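Local coordinates for protein pectate lyase (PDB 5X2I) that cleaves the alpha-1,4 links of polygalacturonate by calcium-dependent elimination, leaving unsaturated oligogalacturonides, at residues S176-S181 with Y215-Q220; L330-T335 with T350-T355. One frame throughout, in Å; residues are numbered along the deposited sequence.

Overall arrangement
Interaction 1 and interaction 2 occupy separate parts of a polysaccharide lyase family 1 beta-helix, with centres 29 Å apart and nearest atoms about 15 Å apart. Segments 176-181 and 215-220 belong to loops carrying short strands that project from the helix near the calcium site; segments 330-335 and 350-355 lie farther along the chain, away from the annotated sites, by strand 346-352. Both contacts are partly buried, but interaction 1 covers much more surface, 535 against 183 Å². Its chemistry is mixed: an aromatic cluster, a water bridge and a hydroxyl-to-carbonyl bond. Interaction 2 is apolar across its interface, centred on one leucine, and no hydrogen bond crosses between its two segments.

Interaction 1 (S176-S181 with Y215-Q220); sequences SGNWNS and YGRKYQ
Trp179 packs its indole between Tyr215 and Tyr219. The edge of Tyr219 comes over one indole face in a T-shaped stack: centroids of its ring and the six-membered indole ring 4.9 Å apart, planes at 88°, CD1 and CE1 doing the touching. The Tyr219 phenol reaches that face because CG stands opposite the backbone N (chi1 -171°). Tyr215 lies nearly parallel to the indole but slid aside, so that its CE2 meets Trp179 CZ2 at 3.6 Å with little ring overlap. Two polar links join the segments at the backbone end of the indole. Ser181 OG donates to Gln220 O at 2.6 Å, in the carbonyl plane and on a lone pair. Water 1 takes the N-H of Trp179 N at 2.9 Å and gives a hydrogen to Lys218 O at 2.8 Å, bridging the two backbones where no direct bond joins them. Arg217 reaches toward Gly177 O with NH1, a weak bond, and doubtful because both atoms are crowded in the model.

Further out, Tyr214 O accepts from Trp179 NE1 and Leu89 O binds the Tyr215 hydroxyl, while helix 85-92 packs against all three rings. Replacing Trp179 by an alanine would probably open a gap between the tyrosines, strip Tyr219 of the face it stacks on and leave Tyr214 O without its indole donor. Strands 178-180 and 217-218 each pair in a separate two-stranded antiparallel sheet, so side chains and water join them here. The result is an aromatic cluster between loops projecting from the beta-helix, with Ser181 about 5 Å from the calcium ligand Asp223, side chain to side chain.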
# COMPACT_ATOMS: atom_id res chain seq x y z
N SER A 176 0.88 -18.32 16.35
CA SER A 176 0.96 -17.58 17.59
C SER A 176 0.27 -16.23 17.54
O SER A 176 0.49 -15.41 18.42
CB SER A 176 2.38 -17.51 18.14
OG SER A 176 3.31 -17.54 17.10
N GLY A 177 -0.60 -16.01 16.55
CA GLY A 177 -1.40 -14.78 16.53
C GLY A 177 -0.59 -13.63 15.96
O GLY A 177 0.59 -13.74 15.70
N ASN A 178 -1.25 -12.52 15.71
CA ASN A 178 -0.61 -11.29 15.31
C ASN A 178 -1.34 -10.07 15.83
O ASN A 178 -2.55 -10.11 16.07
CB ASN A 178 -0.57 -11.21 13.80
CG ASN A 178 0.51 -12.09 13.21
OD1 ASN A 178 1.69 -12.00 13.57
ND2 ASN A 178 0.11 -13.02 12.37
N TRP A 179 -0.59 -8.96 15.95
CA TRP A 179 -1.17 -7.62 16.07
C TRP A 179 -1.43 -7.02 14.70
O TRP A 179 -0.58 -7.18 13.80
CB TRP A 179 -0.23 -6.73 16.83
CG TRP A 179 -0.05 -7.14 18.27
CD1 TRP A 179 0.92 -7.98 18.75
CD2 TRP A 179 -0.86 -6.76 19.40
NE1 TRP A 179 0.76 -8.14 20.10
CE2 TRP A 179 -0.30 -7.39 20.54
CE3 TRP A 179 -1.93 -5.90 19.59
CZ2 TRP A 179 -0.82 -7.23 21.83
CZ3 TRP A 179 -2.45 -5.73 20.87
CH2 TRP A 179 -1.90 -6.40 21.97
N ASN A 180 -2.59 -6.36 14.54
CA ASN A 180 -2.95 -5.72 13.24
C ASN A 180 -3.45 -4.30 13.44
O ASN A 180 -4.19 -4.00 14.40
CB ASN A 180 -4.03 -6.56 12.51
CG ASN A 180 -3.45 -7.87 12.01
OD1 ASN A 180 -2.44 -7.85 11.29
ND2 ASN A 180 -4.04 -9.01 12.44
N SER A 181 -3.02 -3.43 12.55
CA SER A 181 -3.38 -2.05 12.58
C SER A 181 -4.23 -1.74 11.34
O SER A 181 -4.33 -2.53 10.44
CB SER A 181 -2.12 -1.20 12.73
OG SER A 181 -1.72 -1.15 14.12
N TYR A 215 3.20 -10.48 23.75
CA TYR A 215 2.85 -11.89 23.58
C TYR A 215 3.80 -12.54 22.58
O TYR A 215 3.41 -13.45 21.87
CB TYR A 215 1.46 -12.06 23.04
CG TYR A 215 0.36 -11.29 23.76
CD1 TYR A 215 0.41 -11.05 25.14
CD2 TYR A 215 -0.73 -10.80 23.04
CE1 TYR A 215 -0.58 -10.33 25.78
CE2 TYR A 215 -1.75 -10.13 23.66
CZ TYR A 215 -1.69 -9.89 25.04
OH TYR A 215 -2.78 -9.25 25.65
N GLY A 216 5.03 -12.05 22.51
CA GLY A 216 6.02 -12.56 21.56
C GLY A 216 5.86 -12.07 20.12
O GLY A 216 6.61 -12.49 19.29
N ARG A 217 4.88 -11.20 19.81
CA ARG A 217 4.66 -10.72 18.44
C ARG A 217 4.83 -9.21 18.38
O ARG A 217 4.51 -8.49 19.34
CB ARG A 217 3.26 -11.05 17.96
CG ARG A 217 2.87 -12.50 18.19
CD ARG A 217 2.91 -13.26 16.90
NE ARG A 217 4.20 -13.37 16.28
CZ ARG A 217 4.44 -13.49 14.97
NH1 ARG A 217 3.48 -13.45 14.07
NH2 ARG A 217 5.69 -13.60 14.55
N LYS A 218 5.34 -8.71 17.26
CA LYS A 218 5.59 -7.28 17.15
C LYS A 218 4.27 -6.52 17.34
O LYS A 218 3.25 -6.86 16.68
CB LYS A 218 6.17 -6.92 15.78
CG LYS A 218 6.73 -5.48 15.76
CD LYS A 218 7.99 -5.33 14.92
CE LYS A 218 9.31 -5.65 15.63
NZ LYS A 218 9.79 -4.72 16.70
N TYR A 219 4.29 -5.51 18.25
CA TYR A 219 3.16 -4.60 18.47
C TYR A 219 3.11 -3.65 17.30
O TYR A 219 3.58 -2.55 17.36
CB TYR A 219 3.31 -3.82 19.79
CG TYR A 219 2.10 -3.01 20.24
CD1 TYR A 219 0.84 -3.54 20.28
CD2 TYR A 219 2.27 -1.73 20.72
CE1 TYR A 219 -0.26 -2.81 20.75
CE2 TYR A 219 1.21 -1.01 21.18
CZ TYR A 219 -0.07 -1.55 21.16
OH TYR A 219 -1.13 -0.84 21.60
N GLN A 220 2.49 -4.12 16.23
CA GLN A 220 2.55 -3.48 14.91
C GLN A 220 1.59 -2.30 14.80
O GLN A 220 0.39 -2.49 14.79
CB GLN A 220 2.30 -4.58 13.85
CG GLN A 220 2.30 -4.10 12.39
CD GLN A 220 3.60 -3.41 12.02
OE1 GLN A 220 3.75 -2.19 12.12
NE2 GLN A 220 4.58 -4.20 11.63
O HOH W 1 2.21 -8.99 15.13

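Interaction 2 (L330-T335 with T350-T355); sequences LSAAKT and TLLNGT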
# COMPACT_ATOMS: atom_id res chain seq x y z
N LEU A 330 19.36 -15.67 -0.70
CA LEU A 330 17.98 -16.06 -0.68
C LEU A 330 17.85 -17.21 -1.66
O LEU A 330 18.45 -17.17 -2.72
CB LEU A 330 17.12 -14.90 -1.11
CG LEU A 330 15.62 -15.21 -1.15
CD1 LEU A 330 15.07 -15.34 0.26
CD2 LEU A 330 14.90 -14.16 -2.02
N SER A 331 17.10 -18.26 -1.30
CA SER A 331 16.83 -19.34 -2.22
C SER A 331 15.83 -18.89 -3.25
O SER A 331 14.93 -18.08 -2.97
CB SER A 331 16.31 -20.58 -1.48
OG SER A 331 14.99 -20.36 -1.07
N ALA A 332 15.95 -19.41 -4.46
CA ALA A 332 15.09 -19.00 -5.57
C ALA A 332 13.62 -19.18 -5.22
O ALA A 332 12.80 -18.37 -5.60
CB ALA A 332 15.39 -19.79 -6.83
N ALA A 333 13.29 -20.28 -4.54
CA ALA A 333 11.90 -20.57 -4.24
C ALA A 333 11.29 -19.50 -3.34
O ALA A 333 10.07 -19.17 -3.48
CB ALA A 333 11.76 -21.96 -3.62
N LYS A 334 12.12 -19.00 -2.42
CA LYS A 334 11.68 -18.11 -1.36
C LYS A 334 11.53 -16.66 -1.83
O LYS A 334 11.28 -15.78 -1.00
CB LYS A 334 12.65 -18.17 -0.18
CG LYS A 334 12.50 -19.41 0.71
CD LYS A 334 11.44 -19.23 1.79
CE LYS A 334 10.74 -20.53 2.16
NZ LYS A 334 11.70 -21.61 2.53
N THR A 335 11.68 -16.41 -3.14
CA THR A 335 11.32 -15.10 -3.70
C THR A 335 9.83 -14.90 -3.54
O THR A 335 9.33 -13.74 -3.57
CB THR A 335 11.65 -15.01 -5.20
OG1 THR A 335 11.15 -16.15 -5.89
CG2 THR A 335 13.11 -15.01 -5.35
N THR A 350 12.92 -13.18 -14.54
CA THR A 350 13.23 -12.90 -13.14
C THR A 350 14.70 -13.11 -12.84
O THR A 350 15.24 -14.19 -13.05
CB THR A 350 12.45 -13.81 -12.20
OG1 THR A 350 11.08 -13.73 -12.53
CG2 THR A 350 12.69 -13.37 -10.75
N LEU A 351 15.34 -12.06 -12.32
CA LEU A 351 16.70 -12.13 -11.89
C LEU A 351 16.82 -12.07 -10.38
O LEU A 351 16.40 -11.11 -9.76
CB LEU A 351 17.53 -10.98 -12.48
CG LEU A 351 17.75 -10.91 -13.97
CD1 LEU A 351 18.67 -9.74 -14.26
CD2 LEU A 351 18.39 -12.19 -14.55
N LEU A 352 17.43 -13.10 -9.81
CA LEU A 352 17.72 -13.13 -8.38
C LEU A 352 19.21 -13.13 -8.21
O LEU A 352 19.89 -14.12 -8.57
CB LEU A 352 17.14 -14.40 -7.76
CG LEU A 352 17.54 -14.70 -6.33
CD1 LEU A 352 17.12 -13.49 -5.48
CD2 LEU A 352 16.78 -15.94 -5.87
N ASN A 353 19.75 -12.04 -7.65
CA ASN A 353 21.22 -11.97 -7.39
C ASN A 353 22.03 -12.26 -8.65
O ASN A 353 22.99 -13.11 -8.60
CB ASN A 353 21.60 -12.91 -6.23
CG ASN A 353 20.86 -12.53 -4.94
OD1 ASN A 353 20.67 -11.33 -4.67
ND2 ASN A 353 20.37 -13.48 -4.22
N GLY A 354 21.57 -11.64 -9.76
CA GLY A 354 22.20 -11.72 -11.10
C GLY A 354 21.85 -12.96 -11.91
O GLY A 354 22.27 -13.15 -13.04
N THR A 355 21.12 -13.88 -11.33
CA THR A 355 20.96 -15.23 -11.95
C THR A 355 19.51 -15.36 -12.43
O THR A 355 18.61 -15.00 -11.66
CB THR A 355 21.26 -16.23 -10.87
OG1 THR A 355 22.66 -16.18 -10.61
CG2 THR A 355 20.88 -17.62 -11.31
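On the last parallel-paired strand of the pectate lyase beta-helix, the loop after strand 317-326 packs over the end of strand 346-352, where a type I' beta turn from Leu352 to Thr355 leads into antiparallel strand 355-357. Leu352 carries the contact. With CG anti to the backbone N (chi1 171°), its isobutyl group points at the loop and divides the work between two methyls. CD2 lies 3.5 Å from Ala332 CA and 3.8 Å from Thr335 CG2, and it also approaches the backbone oxygen of Leu330. CD1 faces Leu330 CD2 at 4.2 Å, the two leucine side chains crossing at about a right angle.

Thr335 turns its CG2 methyl to Leu352, while its hydroxyl turns back to donate to Ala332 O at 2.8 Å, a bond nearly along the C=O axis (165°). That bond ties the short 3-10 segment 333-335 to the residue before it. On the other segment, Leu352 and Thr355 exchange paired backbone bonds, which close the turn. Ile357 and Ile325, from the neighbouring strands, also touch Leu352 and extend the apolar patch. Beside it, Asn353 sends ND2 to Val327 O, outside both segments. With no directional bond between 330-335 and 350-355, the fit of the loop to the strand end depends on how the Leu352 methyls match the shape of Leu330, Ala332 and Thr335.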